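Cytochrome C554 (Nitrosomonas europaea, PDB 1FT5) accepts electrons directly from hydroxylamine oxidoreductase during ammonia oxidation and carries them on four covalently bound hemes. Local coordinates at residues Met31-Asn37 / Pro50-Thr55; Ala42-Leu48 / Pro155-Asp161. All blocks are in the same frame, centred on the assembly; numbering follows the deposited sequence.

From the N terminus the chain reaches 31-37, passes through helix 40-45 and returns as 50-55, where contact 1 closes a short loop around that helix. Contact 2 begins inside this loop: 42-48, the end of the helix and its exit, meets 155-161 more than a hundred residues further on. The two closures therefore cross rather than nest. Lys43 joins them directly, its NZ donating to Ser33 O at 2.9 Å, and the OH of Tyr54 lies against CB of Leu48. Both contacts touch the same heme, Leu34 of contact 1 and Phe156 of contact 2 lying on opposite faces of it, so they tie the early loop and a late loop around one porphyrin.

Contact 1: residues Met31-Asn37 / Pro50-Thr55; sequences MESLKPN and PAKDYT. With HEM (protoporphyrin IX containing Fe), chain F; PO4 (phosphate ion), chain D.
The Tyr54 ring, in a heme-pocket wall of cytochrome c554, meets Leu34 O at its edge, near its plane. One face takes the heme methyl CMB, 3.4 Å from CG and offset toward the rim, while CG of Lys52 sits over the centre of the opposite face. At the far end, Tyr54 OH bonds to Asp49 N. The neighbouring Leu34 carries its CG opposite the carbonyl carbon (chi1 -57°) and its CD1 anti to CA (chi2 -169°), which leaves CD2 over the porphyrin, 3.5 Å from C1B; CD1, continuing the chain outward, touches the carbonyl O of Tyr54. The backbones are pinned twice: Tyr54 N donates to Leu34 O at 2.8 Å, and Asn37 N to Pro50 O at 2.7 Å. Between these bonds Pro36 lies alongside Asp53, and its CB presses on Ala51 O. Asp53 OD1 accepts from Thr55 N in an Asx turn, from above the carboxylate plane, and also from Thr55 OG1 through its syn lone pair. That leaves Thr55 CG2 touching CG of Lys35, with Met31 SD crossing at CB. Beyond CG the Lys35 chain runs extended, carrying NZ to Glu32 OE2 at 2.8 Å in a salt bridge, and to a phosphate ion probably from the crystallisation liquor. With an alanine in place of Lys35, the Glu32 carboxylate would probably lose its charge partner, and a gap is likely to open beside the Thr55 methyl. At the other end, a water accepts from Asn37 ND2 at 2.7 Å and donates weakly to Ala51 O.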
ATOM      1  N   MET A  31       5.782   8.314  -7.210  1.00 14.25           N
ATOM      2  CA  MET A  31       6.023   9.756  -7.326  1.00 13.76           C
ATOM      3  C   MET A  31       6.852  10.059  -8.560  1.00 16.59           C
ATOM      4  O   MET A  31       6.820  11.184  -9.073  1.00 14.96           O
ATOM      5  CB  MET A  31       6.713  10.237  -6.039  1.00 13.17           C
ATOM      6  CG  MET A  31       7.132  11.720  -6.001  1.00 14.63           C
ATOM      7  SD  MET A  31       5.693  12.839  -6.194  1.00 17.76           S
ATOM      8  CE  MET A  31       4.884  12.662  -4.667  1.00 23.12           C
ATOM      9  N   GLU A  32       7.611   9.084  -9.067  1.00 15.65           N
ATOM     10  CA  GLU A  32       8.420   9.370 -10.254  1.00 15.64           C
ATOM     11  C   GLU A  32       7.518   9.704 -11.469  1.00 14.43           C
ATOM     12  O   GLU A  32       7.868  10.538 -12.342  1.00 16.36           O
ATOM     13  CB  GLU A  32       9.281   8.161 -10.629  1.00 17.51           C
ATOM     14  CG  GLU A  32      10.248   7.751  -9.555  1.00 21.05           C
ATOM     15  CD  GLU A  32      11.307   8.791  -9.210  1.00 25.24           C
ATOM     16  OE1 GLU A  32      11.674   8.907  -8.022  1.00 31.85           O
ATOM     17  OE2 GLU A  32      11.810   9.476 -10.117  1.00 28.09           O
ATOM     18  N   SER A  33       6.336   9.113 -11.478  1.00 14.69           N
ATOM     19  CA  SER A  33       5.370   9.313 -12.544  1.00 14.10           C
ATOM     20  C   SER A  33       4.857  10.729 -12.582  1.00 15.00           C
ATOM     21  O   SER A  33       4.379  11.154 -13.624  1.00 15.86           O
ATOM     22  CB  SER A  33       4.195   8.376 -12.406  1.00 16.32           C
ATOM     23  OG  SER A  33       4.623   7.034 -12.635  1.00 17.34           O
ATOM     24  N   LEU A  34       4.916  11.410 -11.444  1.00 14.18           N
ATOM     25  CA  LEU A  34       4.416  12.797 -11.372  1.00 15.08           C
ATOM     26  C   LEU A  34       5.463  13.797 -11.838  1.00 16.83           C
ATOM     27  O   LEU A  34       5.178  15.001 -11.903  1.00 16.64           O
ATOM     28  CB  LEU A  34       3.939  13.146  -9.941  1.00 15.40           C
ATOM     29  CG  LEU A  34       2.846  12.217  -9.368  1.00 13.69           C
ATOM     30  CD1 LEU A  34       2.264  12.797  -8.108  1.00 13.07           C
ATOM     31  CD2 LEU A  34       1.697  12.033 -10.399  1.00 14.05           C
ATOM     32  N   LYS A  35       6.684  13.315 -12.134  1.00 16.86           N
ATOM     33  CA  LYS A  35       7.766  14.217 -12.557  1.00 16.81           C
ATOM     34  C   LYS A  35       7.666  14.548 -14.002  1.00 16.11           C
ATOM     35  O   LYS A  35       7.168  13.811 -14.795  1.00 17.70           O
ATOM     36  CB  LYS A  35       9.138  13.543 -12.272  1.00 17.64           C
ATOM     37  CG  LYS A  35       9.418  13.447 -10.799  1.00 19.94           C
ATOM     38  CD  LYS A  35      10.742  12.701 -10.564  1.00 21.52           C
ATOM     39  CE  LYS A  35      10.974  12.467  -9.120  1.00 25.01           C
ATOM     40  NZ  LYS A  35      12.388  11.928  -8.981  1.00 26.90           N
ATOM     41  N   PRO A  36       8.187  15.747 -14.368  1.00 18.66           N
ATOM     42  CA  PRO A  36       8.141  16.157 -15.760  1.00 20.20           C
ATOM     43  C   PRO A  36       8.851  15.198 -16.694  1.00 20.24           C
ATOM     44  O   PRO A  36       9.938  14.693 -16.360  1.00 20.96           O
ATOM     45  CB  PRO A  36       8.843  17.534 -15.767  1.00 21.60           C
ATOM     46  CG  PRO A  36       9.236  17.843 -14.370  1.00 21.99           C
ATOM     47  CD  PRO A  36       8.855  16.697 -13.464  1.00 16.38           C
ATOM     48  N   ASN A  37       8.267  14.953 -17.847  1.00 20.95           N
ATOM     49  CA  ASN A  37       8.878  14.111 -18.852  1.00 23.48           C
ATOM     50  C   ASN A  37       9.001  12.619 -18.547  1.00 25.37           C
ATOM     51  O   ASN A  37       9.689  11.905 -19.258  1.00 28.52           O
ATOM     52  CB  ASN A  37      10.234  14.737 -19.204  1.00 27.91           C
ATOM     53  CG  ASN A  37      10.075  16.162 -19.716  1.00 30.70           C
ATOM     54  OD1 ASN A  37       9.460  16.383 -20.751  1.00 34.74           O
ATOM     55  ND2 ASN A  37      10.592  17.121 -18.980  1.00 33.05           N
ATOM     56  N   PRO A  50       2.766  16.324 -20.588  1.00 17.97           N
ATOM     57  CA  PRO A  50       3.963  15.488 -20.373  1.00 17.07           C
ATOM     58  C   PRO A  50       5.156  16.187 -19.770  1.00 20.62           C
ATOM     59  O   PRO A  50       6.095  15.536 -19.249  1.00 22.69           O
ATOM     60  CB  PRO A  50       4.296  14.958 -21.773  1.00 22.89           C
ATOM     61  CG  PRO A  50       3.735  16.063 -22.753  1.00 24.32           C
ATOM     62  CD  PRO A  50       2.438  16.510 -22.024  1.00 22.74           C
ATOM     63  N   ALA A  51       5.180  17.514 -19.871  1.00 18.65           N
ATOM     64  CA  ALA A  51       6.295  18.261 -19.362  1.00 20.77           C
ATOM     65  C   ALA A  51       6.060  18.949 -18.049  1.00 16.19           C
ATOM     66  O   ALA A  51       6.978  19.544 -17.484  1.00 22.53           O
ATOM     67  CB  ALA A  51       6.777  19.316 -20.462  1.00 23.86           C
ATOM     68  N   LYS A  52       4.836  18.843 -17.523  1.00 17.12           N
ATOM     69  CA  LYS A  52       4.502  19.522 -16.283  1.00 17.88           C
ATOM     70  C   LYS A  52       5.033  18.794 -15.032  1.00 16.07           C
ATOM     71  O   LYS A  52       5.035  17.558 -14.983  1.00 17.68           O
ATOM     72  CB  LYS A  52       2.952  19.666 -16.171  1.00 16.41           C
ATOM     73  CG  LYS A  52       2.452  20.225 -14.832  1.00 14.95           C
ATOM     74  CD  LYS A  52       0.997  20.702 -14.967  1.00 15.40           C
ATOM     75  CE  LYS A  52       0.356  21.016 -13.609  1.00 17.80           C
ATOM     76  NZ  LYS A  52      -1.072  21.449 -13.867  1.00 21.79           N
ATOM     77  N   ASP A  53       5.387  19.575 -14.017  1.00 16.35           N
ATOM     78  CA  ASP A  53       5.804  18.977 -12.757  1.00 16.84           C
ATOM     79  C   ASP A  53       4.541  18.836 -11.896  1.00 15.81           C
ATOM     80  O   ASP A  53       4.010  19.829 -11.396  1.00 16.19           O
ATOM     81  CB  ASP A  53       6.797  19.892 -12.060  1.00 16.95           C
ATOM     82  CG  ASP A  53       7.241  19.368 -10.702  1.00 24.19           C
ATOM     83  OD1 ASP A  53       6.830  18.261 -10.287  1.00 18.33           O
ATOM     84  OD2 ASP A  53       7.994  20.105 -10.035  1.00 23.77           O
ATOM     85  N   TYR A  54       4.055  17.579 -11.722  1.00 13.11           N
ATOM     86  CA  TYR A  54       2.831  17.315 -10.912  1.00 12.91           C
ATOM     87  C   TYR A  54       3.219  16.839  -9.498  1.00 11.36           C
ATOM     88  O   TYR A  54       2.310  16.463  -8.751  1.00 14.30           O
ATOM     89  CB  TYR A  54       1.993  16.187 -11.564  1.00 10.79           C
ATOM     90  CG  TYR A  54       1.293  16.638 -12.865  1.00 10.72           C
ATOM     91  CD1 TYR A  54       1.824  16.278 -14.100  1.00 14.07           C
ATOM     92  CD2 TYR A  54       0.083  17.350 -12.826  1.00 13.23           C
ATOM     93  CE1 TYR A  54       1.164  16.592 -15.320  1.00 15.48           C
ATOM     94  CE2 TYR A  54      -0.566  17.643 -14.019  1.00 11.95           C
ATOM     95  CZ  TYR A  54      -0.033  17.256 -15.223  1.00 13.12           C
ATOM     96  OH  TYR A  54      -0.731  17.532 -16.381  1.00 15.56           O
ATOM     97  N   THR A  55       4.496  16.946  -9.115  1.00 13.40           N
ATOM     98  CA  THR A  55       4.881  16.392  -7.807  1.00 15.43           C
ATOM     99  C   THR A  55       4.377  17.152  -6.594  1.00 17.46           C
ATOM    100  O   THR A  55       4.448  16.645  -5.487  1.00 17.17           O
ATOM    101  CB  THR A  55       6.434  16.251  -7.651  1.00 13.46           C
ATOM    102  OG1 THR A  55       6.975  17.562  -7.703  1.00 15.60           O
ATOM    103  CG2 THR A  55       7.067  15.427  -8.712  1.00 15.45           C
TER
HETATM  104  CHA HEM F 214      -1.123   5.858 -12.604  1.00 10.78           C
HETATM  105  CHB HEM F 214      -0.068  10.539 -13.254  1.00 11.79           C
HETATM  106  CHC HEM F 214      -3.700  11.748 -10.192  1.00 11.91           C
HETATM  107  CHD HEM F 214      -4.426   6.992  -9.277  1.00 11.28           C
HETATM  108  C1A HEM F 214      -0.476   7.044 -13.045  1.00 10.98           C
HETATM  109  C2A HEM F 214       0.504   7.092 -14.069  1.00 11.70           C
HETATM  110  C3A HEM F 214       0.829   8.430 -14.243  1.00 13.38           C
HETATM  111  C4A HEM F 214      -0.008   9.138 -13.298  1.00 14.03           C
HETATM  112  CMA HEM F 214       1.799   9.077 -15.251  1.00 14.96           C
HETATM  113  CAA HEM F 214       1.030   5.900 -14.814  1.00 11.89           C
HETATM  114  CBA HEM F 214       0.117   5.483 -15.965  1.00 14.93           C
HETATM  115  CGA HEM F 214       0.747   4.400 -16.833  1.00 17.51           C
HETATM  116  O1A HEM F 214       1.927   4.040 -16.622  1.00 21.50           O
HETATM  117  O2A HEM F 214       0.030   3.873 -17.704  1.00 18.08           O
HETATM  118  C1B HEM F 214      -0.979  11.273 -12.466  1.00 11.09           C
HETATM  119  C2B HEM F 214      -1.150  12.711 -12.525  1.00 13.97           C
HETATM  120  C3B HEM F 214      -2.188  13.025 -11.732  1.00 12.36           C
HETATM  121  C4B HEM F 214      -2.658  11.808 -11.121  1.00 10.78           C
HETATM  122  CMB HEM F 214      -0.275  13.681 -13.279  1.00 14.70           C
HETATM  123  CAB HEM F 214      -2.799  14.405 -11.442  1.00 15.90           C
HETATM  124  CBB HEM F 214      -3.237  15.139 -12.731  1.00 15.71           C
HETATM  125  C1C HEM F 214      -4.170  10.534  -9.616  1.00 12.05           C
HETATM  126  C2C HEM F 214      -5.217  10.466  -8.620  1.00 11.45           C
HETATM  127  C3C HEM F 214      -5.399   9.123  -8.327  1.00  9.98           C
HETATM  128  C4C HEM F 214      -4.471   8.412  -9.186  1.00  9.61           C
HETATM  129  CMC HEM F 214      -5.940  11.642  -7.979  1.00 11.64           C
HETATM  130  CAC HEM F 214      -6.286   8.465  -7.311  1.00 10.99           C
HETATM  131  CBC HEM F 214      -7.703   8.996  -7.087  1.00 13.52           C
HETATM  132  C1D HEM F 214      -3.597   6.274 -10.131  1.00 12.75           C
HETATM  133  C2D HEM F 214      -3.669   4.864 -10.292  1.00 12.61           C
HETATM  134  C3D HEM F 214      -2.748   4.537 -11.264  1.00 12.16           C
HETATM  135  C4D HEM F 214      -2.115   5.766 -11.656  1.00 13.68           C
HETATM  136  CMD HEM F 214      -4.623   3.942  -9.525  1.00 13.08           C
HETATM  137  CAD HEM F 214      -2.489   3.143 -11.802  1.00 10.73           C
HETATM  138  CBD HEM F 214      -3.261   2.790 -13.087  1.00 12.53           C
HETATM  139  CGD HEM F 214      -2.974   1.373 -13.539  1.00 17.46           C
HETATM  140  O1D HEM F 214      -1.882   1.141 -14.058  1.00 23.09           O
HETATM  141  O2D HEM F 214      -3.825   0.539 -13.392  1.00 21.70           O
HETATM  142  NA  HEM F 214      -0.770   8.308 -12.509  1.00 12.44           N
HETATM  143  NB  HEM F 214      -1.911  10.703 -11.603  1.00 11.66           N
HETATM  144  NC  HEM F 214      -3.666   9.270  -9.906  1.00 11.81           N
HETATM  145  ND  HEM F 214      -2.654   6.834 -10.926  1.00 10.24           N
HETATM  146 FE   HEM F 214      -2.058   8.773 -11.003  1.00 12.12          FE
HETATM  147  P   PO4 D 219      11.316  11.970  -5.199  1.00 43.77           P
HETATM  148  O1  PO4 D 219      10.526  13.178  -4.608  1.00 41.48           O
HETATM  149  O2  PO4 D 219      11.736  11.034  -4.043  1.00 39.70           O
HETATM  150  O3  PO4 D 219      10.420  11.206  -6.199  1.00 36.55           O
HETATM  151  O4  PO4 D 219      12.616  12.470  -5.932  1.00 36.07           O
HETATM  152  O   HOH W   1      10.104  19.789 -18.529  1.00 34.93           O

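Contact 2: residues Ala42-Leu48 / Pro155-Asp161; sequences AKQKAKL and PFTPEVD. With HEM (protoporphyrin IX containing Fe), chain F.
A heme pocket is walled here by Phe156, Pro155, Ala42 and Leu48, with Ala46 behind the Phe156 ring. The heme is probably the one held by Cys60, Cys63 and His64, and Phe156 appears to fill its side away from His64. The ring stands inclined at about 45° to the porphyrin, its CE1 corner leading, 3.1 Å from heme C4A in a tight approach, with heme C2A over one face. Its CE2 corner points back toward the helix, with Ala42 O in the ring plane at 3.5 Å and the Ala46 methyl meeting it obliquely. Leu48 reaches the CZ atom with CD1, a branch that also touches Pro155 CG and the heme methyl CMB, while Pro155 lays CD against CHC at 3.4 Å. The outer rim is polar. Lys45, its CG anti to the backbone N (chi1 -176°) and the rest extended, runs past Val160 in the opposite direction, CG against CG1, and delivers NZ to Asp161 OD2 at 2.7 Å. In this salt bridge NZ meets OD2 on its anti side, 32° out of the carboxylate plane, and Asp161 OD1 is taken by Lys163 N. A water bridges Ala46 O and Pro155 O, donating to both. Helix 40-45 closes beside it in a Schellman motif with Lys47 at C-prime, so the contact seats that helix end against the loop between helices 131-138 and 168-171.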
ATOM      1  N   ALA A  42       1.877   7.899 -21.785  1.00 19.59           N
ATOM      2  CA  ALA A  42       0.665   7.662 -20.982  1.00 19.41           C
ATOM      3  C   ALA A  42      -0.040   8.980 -20.620  1.00 20.10           C
ATOM      4  O   ALA A  42      -1.294   9.058 -20.659  1.00 18.79           O
ATOM      5  CB  ALA A  42       0.991   6.857 -19.657  1.00 19.35           C
ATOM      6  N   LYS A  43       0.739   9.992 -20.275  1.00 18.66           N
ATOM      7  CA  LYS A  43       0.141  11.277 -19.929  1.00 17.40           C
ATOM      8  C   LYS A  43      -0.595  11.885 -21.149  1.00 18.54           C
ATOM      9  O   LYS A  43      -1.693  12.388 -21.010  1.00 19.55           O
ATOM     10  CB  LYS A  43       1.204  12.246 -19.455  1.00 18.26           C
ATOM     11  CG  LYS A  43       1.742  11.868 -18.030  1.00 16.14           C
ATOM     12  CD  LYS A  43       2.964  12.680 -17.650  1.00 16.53           C
ATOM     13  CE  LYS A  43       3.352  12.346 -16.235  1.00 16.69           C
ATOM     14  NZ  LYS A  43       4.728  12.820 -15.932  1.00 15.34           N
ATOM     15  N   GLN A  44       0.026  11.790 -22.323  1.00 22.81           N
ATOM     16  CA  GLN A  44      -0.623  12.358 -23.540  1.00 21.84           C
ATOM     17  C   GLN A  44      -1.951  11.664 -23.792  1.00 24.63           C
ATOM     18  O   GLN A  44      -2.967  12.319 -24.115  1.00 20.81           O
ATOM     19  CB  GLN A  44       0.299  12.207 -24.761  1.00 28.37           C
ATOM     20  CG  GLN A  44       1.471  13.139 -24.658  1.00 31.85           C
ATOM     21  CD  GLN A  44       2.298  13.197 -25.933  1.00 36.50           C
ATOM     22  OE1 GLN A  44       2.698  14.280 -26.379  1.00 39.97           O
ATOM     23  NE2 GLN A  44       2.555  12.038 -26.523  1.00 39.55           N
ATOM     24  N   LYS A  45      -1.957  10.332 -23.649  1.00 20.00           N
ATOM     25  CA  LYS A  45      -3.201   9.584 -23.862  1.00 21.66           C
ATOM     26  C   LYS A  45      -4.322  10.047 -22.900  1.00 20.70           C
ATOM     27  O   LYS A  45      -5.497  10.110 -23.271  1.00 20.53           O
ATOM     28  CB  LYS A  45      -2.953   8.086 -23.680  1.00 23.69           C
ATOM     29  CG  LYS A  45      -4.185   7.250 -23.979  1.00 30.38           C
ATOM     30  CD  LYS A  45      -3.848   5.784 -24.270  1.00 30.38           C
ATOM     31  CE  LYS A  45      -4.997   5.128 -25.041  1.00 30.55           C
ATOM     32  NZ  LYS A  45      -4.666   3.741 -25.455  1.00 37.01           N
ATOM     33  N   ALA A  46      -3.938  10.431 -21.678  1.00 17.33           N
ATOM     34  CA  ALA A  46      -4.896  10.887 -20.685  1.00 17.68           C
ATOM     35  C   ALA A  46      -5.146  12.406 -20.707  1.00 19.60           C
ATOM     36  O   ALA A  46      -5.870  12.958 -19.854  1.00 20.08           O
ATOM     37  CB  ALA A  46      -4.411  10.472 -19.266  1.00 15.95           C
ATOM     38  N   LYS A  47      -4.576  13.036 -21.719  1.00 18.33           N
ATOM     39  CA  LYS A  47      -4.654  14.500 -21.968  1.00 19.78           C
ATOM     40  C   LYS A  47      -4.036  15.367 -20.894  1.00 18.50           C
ATOM     41  O   LYS A  47      -4.483  16.501 -20.619  1.00 23.04           O
ATOM     42  CB  LYS A  47      -6.094  14.934 -22.270  1.00 21.52           C
ATOM     43  CG  LYS A  47      -6.683  14.200 -23.506  1.00 30.46           C
ATOM     44  CD  LYS A  47      -5.759  14.346 -24.726  1.00 34.01           C
ATOM     45  CE  LYS A  47      -6.384  13.765 -26.030  1.00 37.29           C
ATOM     46  NZ  LYS A  47      -5.706  14.362 -27.244  1.00 39.23           N
ATOM     47  N   LEU A  48      -3.000  14.827 -20.240  1.00 16.75           N
ATOM     48  CA  LEU A  48      -2.236  15.550 -19.231  1.00 17.62           C
ATOM     49  C   LEU A  48      -1.018  16.162 -19.958  1.00 18.64           C
ATOM     50  O   LEU A  48      -0.738  15.817 -21.120  1.00 19.58           O
ATOM     51  CB  LEU A  48      -1.744  14.542 -18.161  1.00 16.86           C
ATOM     52  CG  LEU A  48      -2.923  13.911 -17.411  1.00 17.55           C
ATOM     53  CD1 LEU A  48      -2.330  12.861 -16.457  1.00 21.27           C
ATOM     54  CD2 LEU A  48      -3.755  14.944 -16.633  1.00 19.09           C
ATOM     55  N   PRO A 155      -6.811  10.146 -13.409  1.00 14.74           N
ATOM     56  CA  PRO A 155      -6.980  10.422 -14.849  1.00 13.62           C
ATOM     57  C   PRO A 155      -6.941   9.131 -15.665  1.00 19.43           C
ATOM     58  O   PRO A 155      -7.227   9.167 -16.870  1.00 17.55           O
ATOM     59  CB  PRO A 155      -5.746  11.271 -15.209  1.00 16.98           C
ATOM     60  CG  PRO A 155      -5.163  11.802 -13.900  1.00 17.83           C
ATOM     61  CD  PRO A 155      -5.529  10.695 -12.877  1.00 14.85           C
ATOM     62  N   PHE A 156      -6.489   8.028 -15.047  1.00 14.10           N
ATOM     63  CA  PHE A 156      -6.269   6.757 -15.783  1.00 14.12           C
ATOM     64  C   PHE A 156      -7.391   5.800 -15.560  1.00 14.46           C
ATOM     65  O   PHE A 156      -7.367   4.926 -14.692  1.00 16.64           O
ATOM     66  CB  PHE A 156      -4.853   6.167 -15.370  1.00 14.96           C
ATOM     67  CG  PHE A 156      -3.756   7.119 -15.747  1.00 15.24           C
ATOM     68  CD1 PHE A 156      -3.316   8.095 -14.829  1.00 17.73           C
ATOM     69  CD2 PHE A 156      -3.275   7.140 -17.042  1.00 16.24           C
ATOM     70  CE1 PHE A 156      -2.430   9.062 -15.190  1.00 19.11           C
ATOM     71  CE2 PHE A 156      -2.320   8.166 -17.418  1.00 16.82           C
ATOM     72  CZ  PHE A 156      -1.919   9.116 -16.443  1.00 19.16           C
ATOM     73  N   THR A 157      -8.387   5.938 -16.447  1.00 16.76           N
ATOM     74  CA  THR A 157      -9.618   5.176 -16.298  1.00 15.98           C
ATOM     75  C   THR A 157      -9.866   4.255 -17.478  1.00 13.43           C
ATOM     76  O   THR A 157      -9.171   4.351 -18.485  1.00 15.44           O
ATOM     77  CB  THR A 157     -10.796   6.124 -16.297  1.00 20.32           C
ATOM     78  OG1 THR A 157     -10.805   6.718 -17.597  1.00 18.09           O
ATOM     79  CG2 THR A 157     -10.647   7.262 -15.310  1.00 19.69           C
ATOM     80  N   PRO A 158     -10.822   3.337 -17.334  1.00 16.23           N
ATOM     81  CA  PRO A 158     -11.127   2.415 -18.463  1.00 17.01           C
ATOM     82  C   PRO A 158     -11.460   3.160 -19.733  1.00 19.15           C
ATOM     83  O   PRO A 158     -11.200   2.650 -20.832  1.00 19.56           O
ATOM     84  CB  PRO A 158     -12.282   1.556 -17.931  1.00 17.67           C
ATOM     85  CG  PRO A 158     -12.006   1.523 -16.452  1.00 16.36           C
ATOM     86  CD  PRO A 158     -11.555   2.960 -16.127  1.00 14.03           C
ATOM     87  N   GLU A 159     -12.049   4.360 -19.624  1.00 18.54           N
ATOM     88  CA  GLU A 159     -12.286   5.166 -20.860  1.00 17.07           C
ATOM     89  C   GLU A 159     -10.999   5.484 -21.591  1.00 19.05           C
ATOM     90  O   GLU A 159     -10.930   5.473 -22.834  1.00 24.78           O
ATOM     91  CB  GLU A 159     -12.901   6.530 -20.554  1.00 26.42           C
ATOM     92  CG  GLU A 159     -14.323   6.440 -20.244  1.00 21.96           C
ATOM     93  CD  GLU A 159     -14.947   7.786 -19.964  1.00 23.20           C
ATOM     94  OE1 GLU A 159     -14.224   8.825 -19.787  1.00 24.08           O
ATOM     95  OE2 GLU A 159     -16.196   7.821 -19.902  1.00 20.45           O
ATOM     96  N   VAL A 160      -9.959   5.867 -20.848  1.00 15.28           N
ATOM     97  CA  VAL A 160      -8.683   6.196 -21.445  1.00 15.39           C
ATOM     98  C   VAL A 160      -8.076   4.952 -22.101  1.00 21.20           C
ATOM     99  O   VAL A 160      -7.621   5.000 -23.269  1.00 20.91           O
ATOM    100  CB  VAL A 160      -7.706   6.758 -20.372  1.00 18.67           C
ATOM    101  CG1 VAL A 160      -6.338   6.996 -21.019  1.00 18.36           C
ATOM    102  CG2 VAL A 160      -8.317   8.080 -19.785  1.00 17.54           C
ATOM    103  N   ASP A 161      -8.080   3.834 -21.356  1.00 18.07           N
ATOM    104  CA  ASP A 161      -7.537   2.592 -21.847  1.00 17.40           C
ATOM    105  C   ASP A 161      -8.049   1.442 -20.977  1.00 17.20           C
ATOM    106  O   ASP A 161      -8.048   1.522 -19.753  1.00 15.79           O
ATOM    107  CB  ASP A 161      -6.006   2.630 -21.782  1.00 20.10           C
ATOM    108  CG  ASP A 161      -5.349   1.521 -22.571  1.00 24.46           C
ATOM    109  OD1 ASP A 161      -5.625   0.353 -22.317  1.00 20.35           O
ATOM    110  OD2 ASP A 161      -4.542   1.828 -23.494  1.00 30.72           O
TER
HETATM  111  CHA HEM F 214      -1.123   5.858 -12.604  1.00 10.78           C
HETATM  112  CHB HEM F 214      -0.068  10.539 -13.254  1.00 11.79           C
HETATM  113  CHC HEM F 214      -3.700  11.748 -10.192  1.00 11.91           C
HETATM  114  CHD HEM F 214      -4.426   6.992  -9.277  1.00 11.28           C
HETATM  115  C1A HEM F 214      -0.476   7.044 -13.045  1.00 10.98           C
HETATM  116  C2A HEM F 214       0.504   7.092 -14.069  1.00 11.70           C
HETATM  117  C3A HEM F 214       0.829   8.430 -14.243  1.00 13.38           C
HETATM  118  C4A HEM F 214      -0.008   9.138 -13.298  1.00 14.03           C
HETATM  119  CMA HEM F 214       1.799   9.077 -15.251  1.00 14.96           C
HETATM  120  CAA HEM F 214       1.030   5.900 -14.814  1.00 11.89           C
HETATM  121  CBA HEM F 214       0.117   5.483 -15.965  1.00 14.93           C
HETATM  122  CGA HEM F 214       0.747   4.400 -16.833  1.00 17.51           C
HETATM  123  O1A HEM F 214       1.927   4.040 -16.622  1.00 21.50           O
HETATM  124  O2A HEM F 214       0.030   3.873 -17.704  1.00 18.08           O
HETATM  125  C1B HEM F 214      -0.979  11.273 -12.466  1.00 11.09           C
HETATM  126  C2B HEM F 214      -1.150  12.711 -12.525  1.00 13.97           C
HETATM  127  C3B HEM F 214      -2.188  13.025 -11.732  1.00 12.36           C
HETATM  128  C4B HEM F 214      -2.658  11.808 -11.121  1.00 10.78           C
HETATM  129  CMB HEM F 214      -0.275  13.681 -13.279  1.00 14.70           C
HETATM  130  CAB HEM F 214      -2.799  14.405 -11.442  1.00 15.90           C
HETATM  131  CBB HEM F 214      -3.237  15.139 -12.731  1.00 15.71           C
HETATM  132  C1C HEM F 214      -4.170  10.534  -9.616  1.00 12.05           C
HETATM  133  C2C HEM F 214      -5.217  10.466  -8.620  1.00 11.45           C
HETATM  134  C3C HEM F 214      -5.399   9.123  -8.327  1.00  9.98           C
HETATM  135  C4C HEM F 214      -4.471   8.412  -9.186  1.00  9.61           C
HETATM  136  CMC HEM F 214      -5.940  11.642  -7.979  1.00 11.64           C
HETATM  137  CAC HEM F 214      -6.286   8.465  -7.311  1.00 10.99           C
HETATM  138  CBC HEM F 214      -7.703   8.996  -7.087  1.00 13.52           C
HETATM  139  C1D HEM F 214      -3.597   6.274 -10.131  1.00 12.75           C
HETATM  140  C2D HEM F 214      -3.669   4.864 -10.292  1.00 12.61           C
HETATM  141  C3D HEM F 214      -2.748   4.537 -11.264  1.00 12.16           C
HETATM  142  C4D HEM F 214      -2.115   5.766 -11.656  1.00 13.68           C
HETATM  143  CMD HEM F 214      -4.623   3.942  -9.525  1.00 13.08           C
HETATM  144  CAD HEM F 214      -2.489   3.143 -11.802  1.00 10.73           C
HETATM  145  CBD HEM F 214      -3.261   2.790 -13.087  1.00 12.53           C
HETATM  146  CGD HEM F 214      -2.974   1.373 -13.539  1.00 17.46           C
HETATM  147  O1D HEM F 214      -1.882   1.141 -14.058  1.00 23.09           O
HETATM  148  O2D HEM F 214      -3.825   0.539 -13.392  1.00 21.70           O
HETATM  149  NA  HEM F 214      -0.770   8.308 -12.509  1.00 12.44           N
HETATM  150  NB  HEM F 214      -1.911  10.703 -11.603  1.00 11.66           N
HETATM  151  NC  HEM F 214      -3.666   9.270  -9.906  1.00 11.81           N
HETATM  152  ND  HEM F 214      -2.654   6.834 -10.926  1.00 10.24           N
HETATM  153 FE   HEM F 214      -2.058   8.773 -11.003  1.00 12.12          FE
HETATM  154  O   HOH W   2      -8.104  11.445 -18.136  1.00 24.24           O